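Local coordinates for protein manganese-dependent ADP-ribose/CDP-alcohol diphosphatase (Danio rerio, PDB 2NXF) that probably hydrolyses ADP-ribose and CDP-alcohols such as CDP-choline at a two-metal centre of the calcineurin-like phosphoesterase fold, at residues V44-W47 / R48-R51; V212-L215 / S216-Q220; K163-H166 / S167-L171. All coordinates share one frame; numbering follows the deposited sequence.

Contact 1. Residues V44-W47 / R48-R51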
ATOM      1  N   VAL A  44       5.051   0.043 -17.160  1.00 24.07           N
ATOM      2  CA  VAL A  44       4.931  -1.330 -17.678  1.00 24.31           C
ATOM      3  C   VAL A  44       5.908  -1.591 -18.813  1.00 23.99           C
ATOM      4  O   VAL A  44       6.603  -2.620 -18.827  1.00 24.34           O
ATOM      5  CB  VAL A  44       3.463  -1.658 -18.079  1.00 24.62           C
ATOM      6  CG1 VAL A  44       3.381  -2.949 -18.948  1.00 23.84           C
ATOM      7  CG2 VAL A  44       2.624  -1.782 -16.853  1.00 25.61           C
ATOM      8  N   LEU A  45       5.999  -0.649 -19.755  1.00 23.59           N
ATOM      9  CA  LEU A  45       7.000  -0.735 -20.821  1.00 24.35           C
ATOM     10  C   LEU A  45       8.418  -0.912 -20.258  1.00 24.03           C
ATOM     11  O   LEU A  45       9.173  -1.781 -20.715  1.00 23.44           O
ATOM     12  CB  LEU A  45       6.914   0.515 -21.701  1.00 24.39           C
ATOM     13  CG  LEU A  45       7.798   0.614 -22.929  1.00 26.74           C
ATOM     14  CD1 LEU A  45       7.688  -0.641 -23.777  1.00 29.64           C
ATOM     15  CD2 LEU A  45       7.377   1.845 -23.747  1.00 26.06           C
ATOM     16  N   GLN A  46       8.765  -0.103 -19.254  1.00 24.00           N
ATOM     17  CA  GLN A  46      10.090  -0.173 -18.630  1.00 24.58           C
ATOM     18  C   GLN A  46      10.317  -1.505 -17.895  1.00 23.97           C
ATOM     19  O   GLN A  46      11.371  -2.125 -18.061  1.00 23.84           O
ATOM     20  CB  GLN A  46      10.353   1.041 -17.725  1.00 24.58           C
ATOM     21  CG  GLN A  46      10.337   2.368 -18.506  1.00 25.91           C
ATOM     22  CD  GLN A  46      11.005   3.530 -17.761  1.00 27.99           C
ATOM     23  OE1 GLN A  46      12.089   3.378 -17.170  1.00 29.97           O
ATOM     24  NE2 GLN A  46      10.370   4.707 -17.809  1.00 29.84           N
ATOM     25  N   TRP A  47       9.314  -1.969 -17.154  1.00 23.13           N
ATOM     26  CA  TRP A  47       9.413  -3.242 -16.419  1.00 23.17           C
ATOM     27  C   TRP A  47       9.561  -4.420 -17.369  1.00 24.03           C
ATOM     28  O   TRP A  47      10.246  -5.394 -17.054  1.00 24.36           O
ATOM     29  CB  TRP A  47       8.186  -3.458 -15.545  1.00 23.32           C
ATOM     30  CG  TRP A  47       8.100  -2.525 -14.372  1.00 22.46           C
ATOM     31  CD1 TRP A  47       9.138  -1.982 -13.665  1.00 22.80           C
ATOM     32  CD2 TRP A  47       6.895  -2.054 -13.754  1.00 22.56           C
ATOM     33  NE1 TRP A  47       8.644  -1.188 -12.639  1.00 22.80           N
ATOM     34  CE2 TRP A  47       7.270  -1.224 -12.678  1.00 22.22           C
ATOM     35  CE3 TRP A  47       5.525  -2.240 -14.024  1.00 22.74           C
ATOM     36  CZ2 TRP A  47       6.322  -0.595 -11.852  1.00 23.46           C
ATOM     37  CZ3 TRP A  47       4.576  -1.609 -13.187  1.00 23.50           C
ATOM     38  CH2 TRP A  47       4.989  -0.797 -12.130  1.00 23.16           C
ATOM     39  N   ARG A  48       8.922  -4.331 -18.534  1.00 24.05           N
ATOM     40  CA  ARG A  48       9.068  -5.365 -19.559  1.00 25.18           C
ATOM     41  C   ARG A  48      10.509  -5.445 -20.049  1.00 24.93           C
ATOM     42  O   ARG A  48      11.074  -6.536 -20.151  1.00 24.89           O
ATOM     43  CB  ARG A  48       8.117  -5.114 -20.735  1.00 25.32           C
ATOM     44  CG  ARG A  48       6.664  -5.443 -20.423  1.00 26.62           C
ATOM     45  CD  ARG A  48       5.735  -5.119 -21.606  1.00 27.81           C
ATOM     46  NE  ARG A  48       6.100  -5.805 -22.846  1.00 33.80           N
ATOM     47  CZ  ARG A  48       5.926  -7.106 -23.087  1.00 37.79           C
ATOM     48  NH1 ARG A  48       5.390  -7.907 -22.169  1.00 40.07           N
ATOM     49  NH2 ARG A  48       6.289  -7.611 -24.257  1.00 38.85           N
ATOM     50  N   ARG A  49      11.112  -4.290 -20.332  1.00 24.88           N
ATOM     51  CA  ARG A  49      12.513  -4.245 -20.798  1.00 24.73           C
ATOM     52  C   ARG A  49      13.469  -4.837 -19.764  1.00 24.36           C
ATOM     53  O   ARG A  49      14.461  -5.510 -20.097  1.00 23.04           O
ATOM     54  CB  ARG A  49      12.933  -2.801 -21.084  1.00 25.92           C
ATOM     55  CG  ARG A  49      12.461  -2.226 -22.403  1.00 27.61           C
ATOM     56  CD  ARG A  49      13.165  -0.887 -22.639  1.00 31.62           C
ATOM     57  NE  ARG A  49      12.469  -0.073 -23.634  1.00 36.76           N
ATOM     58  CZ  ARG A  49      11.647   0.936 -23.351  1.00 38.68           C
ATOM     59  NH1 ARG A  49      11.413   1.299 -22.094  1.00 40.24           N
ATOM     60  NH2 ARG A  49      11.062   1.601 -24.339  1.00 41.23           N
ATOM     61  N   GLU A  50      13.146  -4.576 -18.504  1.00 23.58           N
ATOM     62  CA  GLU A  50      13.928  -5.025 -17.356  1.00 24.41           C
ATOM     63  C   GLU A  50      13.761  -6.528 -17.082  1.00 24.19           C
ATOM     64  O   GLU A  50      14.488  -7.084 -16.258  1.00 23.27           O
ATOM     65  CB  GLU A  50      13.507  -4.207 -16.109  1.00 24.08           C
ATOM     66  CG  GLU A  50      14.104  -2.791 -16.163  1.00 25.43           C
ATOM     67  CD  GLU A  50      13.572  -1.833 -15.102  1.00 27.93           C
ATOM     68  OE1 GLU A  50      12.514  -2.084 -14.519  1.00 25.72           O
ATOM     69  OE2 GLU A  50      14.208  -0.773 -14.913  1.00 32.71           O
ATOM     70  N   ARG A  51      12.780  -7.160 -17.744  1.00 24.56           N
ATOM     71  CA  ARG A  51      12.416  -8.577 -17.471  1.00 23.36           C
ATOM     72  C   ARG A  51      12.116  -8.785 -15.933  1.00 23.97           C
ATOM     73  O   ARG A  51      12.616  -9.724 -15.300  1.00 22.63           O
ATOM     74  CB  ARG A  51      13.481  -9.556 -18.057  1.00 24.73           C
ATOM     75  CG  ARG A  51      13.748  -9.332 -19.565  1.00 23.03           C
ATOM     76  CD  ARG A  51      14.567 -10.463 -20.184  1.00 27.32           C
ATOM     77  NE  ARG A  51      14.701 -10.294 -21.632  1.00 28.97           N
ATOM     78  CZ  ARG A  51      15.145 -11.239 -22.455  1.00 31.97           C
ATOM     79  NH1 ARG A  51      15.231 -10.983 -23.755  1.00 30.69           N
ATOM     80  NH2 ARG A  51      15.515 -12.434 -21.982  1.00 32.21           N
TER
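Leu45 covers one face of the Arg49 guanidinium, and Gln46 CG sits at its edge, near its plane. CD1 of Leu45 stands 4.0 Å above that plane, offset toward the rim. At the Trp47 indole, Glu50 OE1 lies in the ring plane at the edge, 3.5 Å from Trp47 CD1. These residues form the last turns of helix 35-49, which ends in a Schellman motif at Arg51. There phi turns positive (54°), and Arg51 N bonds back to Arg48 O at 3.0 Å. Regular helical bonds precede it, among them Arg48 N to Val44 O at 2.9 Å. Arg49 CG stands beside the backbone N (chi1 -79°), and the chain, extended on to NE, brings the guanidinium back to Leu45. The Glu50 carboxylate is turned 37° from the indole plane. It is gripped twice from the sheet, by Thr298 through OE1 and by Arg311 through a salt bridge. Trp47 NE1 donates to Ala297 O, and its ring meets Phe296 nearly at right angles. Buried Trp47 and its polar neighbours thus fasten the helix end to strands 295-301 and 305-312. On another side of the helix, Val44 CG1 touches Arg48 CD at 4.2 Å.

Contact 2. Residues V212-L215 / S216-Q220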
ATOM      1  N   VAL A 212       4.794 -14.999  11.217  1.00 23.83           N
ATOM      2  CA  VAL A 212       5.536 -15.044   9.937  1.00 23.14           C
ATOM      3  C   VAL A 212       6.973 -14.570  10.175  1.00 23.35           C
ATOM      4  O   VAL A 212       7.945 -15.219   9.765  1.00 22.85           O
ATOM      5  CB  VAL A 212       4.824 -14.207   8.844  1.00 23.31           C
ATOM      6  CG1 VAL A 212       5.676 -14.114   7.571  1.00 23.49           C
ATOM      7  CG2 VAL A 212       3.473 -14.864   8.504  1.00 24.23           C
ATOM      8  N   LEU A 213       7.112 -13.451  10.888  1.00 22.48           N
ATOM      9  CA  LEU A 213       8.448 -12.894  11.128  1.00 22.79           C
ATOM     10  C   LEU A 213       9.342 -13.736  12.030  1.00 22.56           C
ATOM     11  O   LEU A 213      10.554 -13.799  11.822  1.00 22.42           O
ATOM     12  CB  LEU A 213       8.330 -11.457  11.656  1.00 22.69           C
ATOM     13  CG  LEU A 213       7.668 -10.477  10.667  1.00 23.71           C
ATOM     14  CD1 LEU A 213       7.566  -9.087  11.297  1.00 26.10           C
ATOM     15  CD2 LEU A 213       8.370 -10.399   9.277  1.00 24.73           C
ATOM     16  N   THR A 214       8.754 -14.394  13.033  1.00 22.20           N
ATOM     17  CA  THR A 214       9.484 -15.321  13.892  1.00 22.35           C
ATOM     18  C   THR A 214      10.072 -16.460  13.046  1.00 22.35           C
ATOM     19  O   THR A 214      11.247 -16.803  13.169  1.00 22.71           O
ATOM     20  CB  THR A 214       8.569 -15.879  14.997  1.00 22.66           C
ATOM     21  OG1 THR A 214       8.196 -14.818  15.896  1.00 24.45           O
ATOM     22  CG2 THR A 214       9.254 -17.014  15.778  1.00 20.69           C
ATOM     23  N   LEU A 215       9.255 -17.010  12.156  1.00 22.86           N
ATOM     24  CA  LEU A 215       9.719 -18.098  11.319  1.00 23.86           C
ATOM     25  C   LEU A 215      10.796 -17.596  10.353  1.00 22.72           C
ATOM     26  O   LEU A 215      11.824 -18.253  10.194  1.00 22.95           O
ATOM     27  CB  LEU A 215       8.555 -18.771  10.604  1.00 24.03           C
ATOM     28  CG  LEU A 215       7.535 -19.494  11.525  1.00 27.06           C
ATOM     29  CD1 LEU A 215       6.768 -20.429  10.621  1.00 32.38           C
ATOM     30  CD2 LEU A 215       8.162 -20.289  12.663  1.00 30.97           C
ATOM     31  N   SER A 216      10.584 -16.414   9.772  1.00 23.17           N
ATOM     32  CA  SER A 216      11.607 -15.795   8.913  1.00 22.90           C
ATOM     33  C   SER A 216      12.931 -15.551   9.629  1.00 22.37           C
ATOM     34  O   SER A 216      13.997 -15.804   9.056  1.00 23.35           O
ATOM     35  CB  SER A 216      11.066 -14.515   8.308  1.00 22.76           C
ATOM     36  OG  SER A 216      10.118 -14.849   7.304  1.00 24.74           O
ATOM     37  N   ASP A 217      12.878 -15.126  10.893  1.00 22.19           N
ATOM     38  CA  ASP A 217      14.108 -14.968  11.700  1.00 22.18           C
ATOM     39  C   ASP A 217      14.901 -16.276  11.707  1.00 22.44           C
ATOM     40  O   ASP A 217      16.102 -16.304  11.431  1.00 22.90           O
ATOM     41  CB  ASP A 217      13.794 -14.607  13.169  1.00 22.79           C
ATOM     42  CG  ASP A 217      13.183 -13.211  13.337  1.00 24.27           C
ATOM     43  OD1 ASP A 217      13.240 -12.369  12.412  1.00 24.58           O
ATOM     44  OD2 ASP A 217      12.632 -12.959  14.432  1.00 26.56           O
ATOM     45  N   HIS A 218      14.217 -17.365  12.047  1.00 21.91           N
ATOM     46  CA  HIS A 218      14.900 -18.641  12.186  1.00 23.32           C
ATOM     47  C   HIS A 218      15.346 -19.256  10.869  1.00 24.15           C
ATOM     48  O   HIS A 218      16.298 -20.043  10.842  1.00 25.45           O
ATOM     49  CB  HIS A 218      14.033 -19.585  12.995  1.00 22.77           C
ATOM     50  CG  HIS A 218      13.908 -19.158  14.421  1.00 21.58           C
ATOM     51  ND1 HIS A 218      14.975 -19.190  15.290  1.00 20.78           N
ATOM     52  CD2 HIS A 218      12.868 -18.642  15.115  1.00 22.25           C
ATOM     53  CE1 HIS A 218      14.585 -18.754  16.474  1.00 22.89           C
ATOM     54  NE2 HIS A 218      13.312 -18.408  16.393  1.00 21.75           N
ATOM     55  N   LYS A 219      14.679 -18.879   9.787  1.00 24.13           N
ATOM     56  CA  LYS A 219      15.085 -19.313   8.451  1.00 25.20           C
ATOM     57  C   LYS A 219      16.116 -18.384   7.803  1.00 25.73           C
ATOM     58  O   LYS A 219      16.602 -18.671   6.702  1.00 26.29           O
ATOM     59  CB  LYS A 219      13.869 -19.497   7.549  1.00 25.65           C
ATOM     60  CG  LYS A 219      12.900 -20.566   8.043  1.00 27.74           C
ATOM     61  CD  LYS A 219      11.653 -20.627   7.153  1.00 31.97           C
ATOM     62  CE  LYS A 219      10.737 -19.459   7.353  1.00 37.87           C
ATOM     63  NZ  LYS A 219       9.637 -19.461   6.349  1.00 41.17           N
ATOM     64  N   GLN A 220      16.496 -17.329   8.523  1.00 25.42           N
ATOM     65  CA  GLN A 220      17.394 -16.285   8.023  1.00 25.70           C
ATOM     66  C   GLN A 220      16.915 -15.720   6.692  1.00 25.64           C
ATOM     67  O   GLN A 220      17.710 -15.487   5.767  1.00 25.88           O
ATOM     68  CB  GLN A 220      18.832 -16.786   7.922  1.00 26.30           C
ATOM     69  CG  GLN A 220      19.459 -17.058   9.267  1.00 28.62           C
ATOM     70  CD  GLN A 220      20.835 -17.649   9.108  1.00 32.42           C
ATOM     71  OE1 GLN A 220      20.979 -18.814   8.739  1.00 36.05           O
ATOM     72  NE2 GLN A 220      21.858 -16.843   9.360  1.00 34.85           N
TER
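The C-terminal turns of helix 203-219 bring Asp217 back against Leu213 and Lys219 back against Leu215. Asp217 N donates to Leu213 O at 2.8 Å. The Asp217 carboxylate bends over the same carbonyl, with CG anti to its own carbonyl carbon (chi1 -68°). This puts OD1 only 3.1 Å from Leu213 O, a close approach of two acceptors rather than a hydrogen bond. Partners beyond the helix satisfy the carboxylate: Ser257 OG bonds to OD1 and His255 ND1 to OD2. With an alanine here, His255 ND1 would probably lose this partner and Ser257 OG would be left with its weak bond to Leu213 O, so that the helix end is less firmly tied to that loop. The helix belongs to the crossover between strands 142-146 and 222-227, parallel neighbours in the seven-stranded sheet of this calcineurin-like fold. Val212 packs on Arg143 and Val145, while Leu213 meets Val223 and helix 245-253. A Schellman motif then ends the helix at Gln220, where phi is 52° and Gln220 N bonds to Asp217 O. Just before it, the Lys219 chain bends at chi3 and lies over Leu215, with Lys219 CE 4.0 Å from Leu215 CB. Ser216 OG turns to Glu221. The side chains of Thr214 and His218 run alongside each other. They meet at Thr214 CG2 and His218 CD2, 4.0 Å apart, and His218 CD2 also comes within 3.1 Å of Thr214 O.

Contact 3. Residues K163-H166 / S167-L171; sequences KHTH and SWRIL
Ser167 grips the carbonyl of Lys163 twice. Its OG donates to Lys163 O at 2.8 Å and its backbone N to the same oxygen at 2.9 Å. The two donors reach that oxygen from opposite faces of the carbonyl plane. Ser167 OG stands beside its own backbone N (chi1 -60°), which turns it back along the helix to the carbonyl one turn earlier. The buried hydroxyl is thereby given an acceptor within the helix. Lys163 NZ leads away to a salt bridge with Asp151. A water accepts from Arg169 NH1 at 3.2 Å and, weakly, from His166 ND1, lying near the imidazole plane. These residues belong to helix 162-174, which lies in the long connection between strands 142-146 and 222-227 of the calcineurin-like fold. A zinc ion is bound here too, about 2 Å from the nearest side-chain atom of His166; it is not one of the two ions of the annotated dinuclear centre. Ile170 CD1 lies over one face of the same imidazole in a CH-pi contact, 3.8 Å from the centroid of the His166 ring. Thr165 and Arg169 run side by side in the same direction. Thr165 CG2 sits over the centre of the Arg169 guanidinium, 3.5 Å above its plane, while Thr165 OG1 bonds to Ser161 O.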
ATOM      1  N   LYS A 163     -16.479  -6.201  13.473  1.00 28.99           N
ATOM      2  CA  LYS A 163     -15.303  -5.436  13.129  1.00 27.71           C
ATOM      3  C   LYS A 163     -15.615  -3.982  12.753  1.00 26.86           C
ATOM      4  O   LYS A 163     -14.891  -3.075  13.136  1.00 25.60           O
ATOM      5  CB  LYS A 163     -14.481  -6.152  12.053  1.00 28.79           C
ATOM      6  CG  LYS A 163     -13.022  -6.018  12.312  1.00 29.79           C
ATOM      7  CD  LYS A 163     -12.159  -6.987  11.481  1.00 26.17           C
ATOM      8  CE  LYS A 163     -11.579  -8.100  12.342  1.00 24.95           C
ATOM      9  NZ  LYS A 163     -10.603  -8.919  11.563  1.00 25.22           N
ATOM     10  N   HIS A 164     -16.716  -3.749  12.045  1.00 25.65           N
ATOM     11  CA  HIS A 164     -17.104  -2.363  11.734  1.00 24.87           C
ATOM     12  C   HIS A 164     -17.426  -1.590  13.016  1.00 24.92           C
ATOM     13  O   HIS A 164     -17.017  -0.434  13.173  1.00 24.24           O
ATOM     14  CB  HIS A 164     -18.312  -2.326  10.799  1.00 24.86           C
ATOM     15  CG  HIS A 164     -18.714  -0.943  10.394  1.00 25.40           C
ATOM     16  ND1 HIS A 164     -19.488  -0.131  11.195  1.00 25.01           N
ATOM     17  CD2 HIS A 164     -18.448  -0.227   9.274  1.00 24.51           C
ATOM     18  CE1 HIS A 164     -19.675   1.029  10.589  1.00 25.13           C
ATOM     19  NE2 HIS A 164     -19.062   0.995   9.421  1.00 25.51           N
ATOM     20  N   THR A 165     -18.171  -2.231  13.914  1.00 23.49           N
ATOM     21  CA  THR A 165     -18.566  -1.599  15.182  1.00 23.95           C
ATOM     22  C   THR A 165     -17.314  -1.276  16.010  1.00 23.98           C
ATOM     23  O   THR A 165     -17.172  -0.167  16.530  1.00 24.21           O
ATOM     24  CB  THR A 165     -19.535  -2.500  15.975  1.00 23.93           C
ATOM     25  OG1 THR A 165     -20.692  -2.772  15.172  1.00 24.79           O
ATOM     26  CG2 THR A 165     -19.993  -1.813  17.256  1.00 24.61           C
ATOM     27  N   HIS A 166     -16.403  -2.242  16.112  1.00 23.61           N
ATOM     28  CA  HIS A 166     -15.140  -2.030  16.815  1.00 24.62           C
ATOM     29  C   HIS A 166     -14.376  -0.839  16.238  1.00 24.17           C
ATOM     30  O   HIS A 166     -13.925   0.042  16.969  1.00 24.05           O
ATOM     31  CB  HIS A 166     -14.273  -3.289  16.730  1.00 25.43           C
ATOM     32  CG  HIS A 166     -12.994  -3.191  17.501  1.00 28.46           C
ATOM     33  ND1 HIS A 166     -12.956  -2.849  18.836  1.00 33.05           N
ATOM     34  CD2 HIS A 166     -11.709  -3.402  17.128  1.00 31.98           C
ATOM     35  CE1 HIS A 166     -11.702  -2.852  19.252  1.00 33.57           C
ATOM     36  NE2 HIS A 166     -10.926  -3.189  18.238  1.00 33.74           N
ATOM     37  N   SER A 167     -14.237  -0.831  14.911  1.00 23.77           N
ATOM     38  CA  SER A 167     -13.527   0.224  14.175  1.00 23.81           C
ATOM     39  C   SER A 167     -14.186   1.597  14.334  1.00 23.98           C
ATOM     40  O   SER A 167     -13.501   2.610  14.495  1.00 23.64           O
ATOM     41  CB  SER A 167     -13.465  -0.158  12.703  1.00 23.79           C
ATOM     42  OG  SER A 167     -12.777  -1.405  12.563  1.00 24.54           O
ATOM     43  N   TRP A 168     -15.516   1.630  14.295  1.00 23.16           N
ATOM     44  CA  TRP A 168     -16.250   2.880  14.477  1.00 23.86           C
ATOM     45  C   TRP A 168     -16.039   3.437  15.892  1.00 24.11           C
ATOM     46  O   TRP A 168     -15.899   4.647  16.085  1.00 24.10           O
ATOM     47  CB  TRP A 168     -17.739   2.667  14.182  1.00 24.56           C
ATOM     48  CG  TRP A 168     -18.566   3.917  14.318  1.00 25.60           C
ATOM     49  CD1 TRP A 168     -18.863   4.831  13.335  1.00 26.81           C
ATOM     50  CD2 TRP A 168     -19.167   4.405  15.518  1.00 25.38           C
ATOM     51  NE1 TRP A 168     -19.632   5.849  13.862  1.00 27.27           N
ATOM     52  CE2 TRP A 168     -19.829   5.615  15.196  1.00 26.27           C
ATOM     53  CE3 TRP A 168     -19.213   3.935  16.839  1.00 25.41           C
ATOM     54  CZ2 TRP A 168     -20.529   6.366  16.150  1.00 25.98           C
ATOM     55  CZ3 TRP A 168     -19.922   4.683  17.797  1.00 26.22           C
ATOM     56  CH2 TRP A 168     -20.563   5.888  17.440  1.00 26.58           C
ATOM     57  N   ARG A 169     -16.021   2.544  16.879  1.00 23.93           N
ATOM     58  CA  ARG A 169     -15.756   2.951  18.266  1.00 24.81           C
ATOM     59  C   ARG A 169     -14.343   3.545  18.431  1.00 25.45           C
ATOM     60  O   ARG A 169     -14.177   4.564  19.110  1.00 25.78           O
ATOM     61  CB  ARG A 169     -15.971   1.763  19.195  1.00 24.57           C
ATOM     62  CG  ARG A 169     -17.440   1.442  19.340  1.00 24.82           C
ATOM     63  CD  ARG A 169     -17.710   0.182  20.139  1.00 26.15           C
ATOM     64  NE  ARG A 169     -19.151  -0.010  20.270  1.00 29.43           N
ATOM     65  CZ  ARG A 169     -19.738  -1.096  20.770  1.00 31.18           C
ATOM     66  NH1 ARG A 169     -19.007  -2.112  21.207  1.00 32.41           N
ATOM     67  NH2 ARG A 169     -21.067  -1.163  20.837  1.00 32.90           N
ATOM     68  N   ILE A 170     -13.345   2.897  17.829  1.00 25.50           N
ATOM     69  CA  ILE A 170     -11.958   3.390  17.862  1.00 26.64           C
ATOM     70  C   ILE A 170     -11.880   4.766  17.186  1.00 25.87           C
ATOM     71  O   ILE A 170     -11.370   5.722  17.770  1.00 25.65           O
ATOM     72  CB  ILE A 170     -10.971   2.427  17.145  1.00 26.93           C
ATOM     73  CG1 ILE A 170     -10.877   1.068  17.862  1.00 28.21           C
ATOM     74  CG2 ILE A 170      -9.573   3.100  16.942  1.00 28.89           C
ATOM     75  CD1 ILE A 170     -10.160  -0.016  16.985  1.00 28.58           C
ATOM     76  N   LEU A 171     -12.415   4.859  15.974  1.00 24.46           N
ATOM     77  CA  LEU A 171     -12.369   6.110  15.214  1.00 24.52           C
ATOM     78  C   LEU A 171     -13.063   7.262  15.950  1.00 25.33           C
ATOM     79  O   LEU A 171     -12.506   8.364  16.056  1.00 26.03           O
ATOM     80  CB  LEU A 171     -13.012   5.933  13.841  1.00 24.97           C
ATOM     81  CG  LEU A 171     -13.142   7.167  12.927  1.00 23.31           C
ATOM     82  CD1 LEU A 171     -11.776   7.843  12.736  1.00 26.26           C
ATOM     83  CD2 LEU A 171     -13.746   6.723  11.583  1.00 24.69           C
TER
HETATM   84  O   HOH W   1     -16.015  -2.796  20.431  1.00 54.23           O

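Along the chain the order is contact 1, contact 3, contact 2. Each lies within a single helix: 35-49, 162-174 and 203-219, respectively. None touches another. Contact 1 is about 32 Å from contact 2 and 42 Å from contact 3, centre to centre, and contacts 1 and 3 lie on opposite sides of the chain's centre. Contacts 2 and 3 are also 32 Å apart between centres, although their helices follow each other in the chain. Contact 1 fastens its helix to the six-stranded sheet, and contact 2 joins its helix to the seven-stranded one. All three lie in outer parts of the phosphoesterase fold. Contacts 2 and 3 are away from the dinuclear centre; Trp47's side chain is about 12 Å from that of Asp13, a metal ligand.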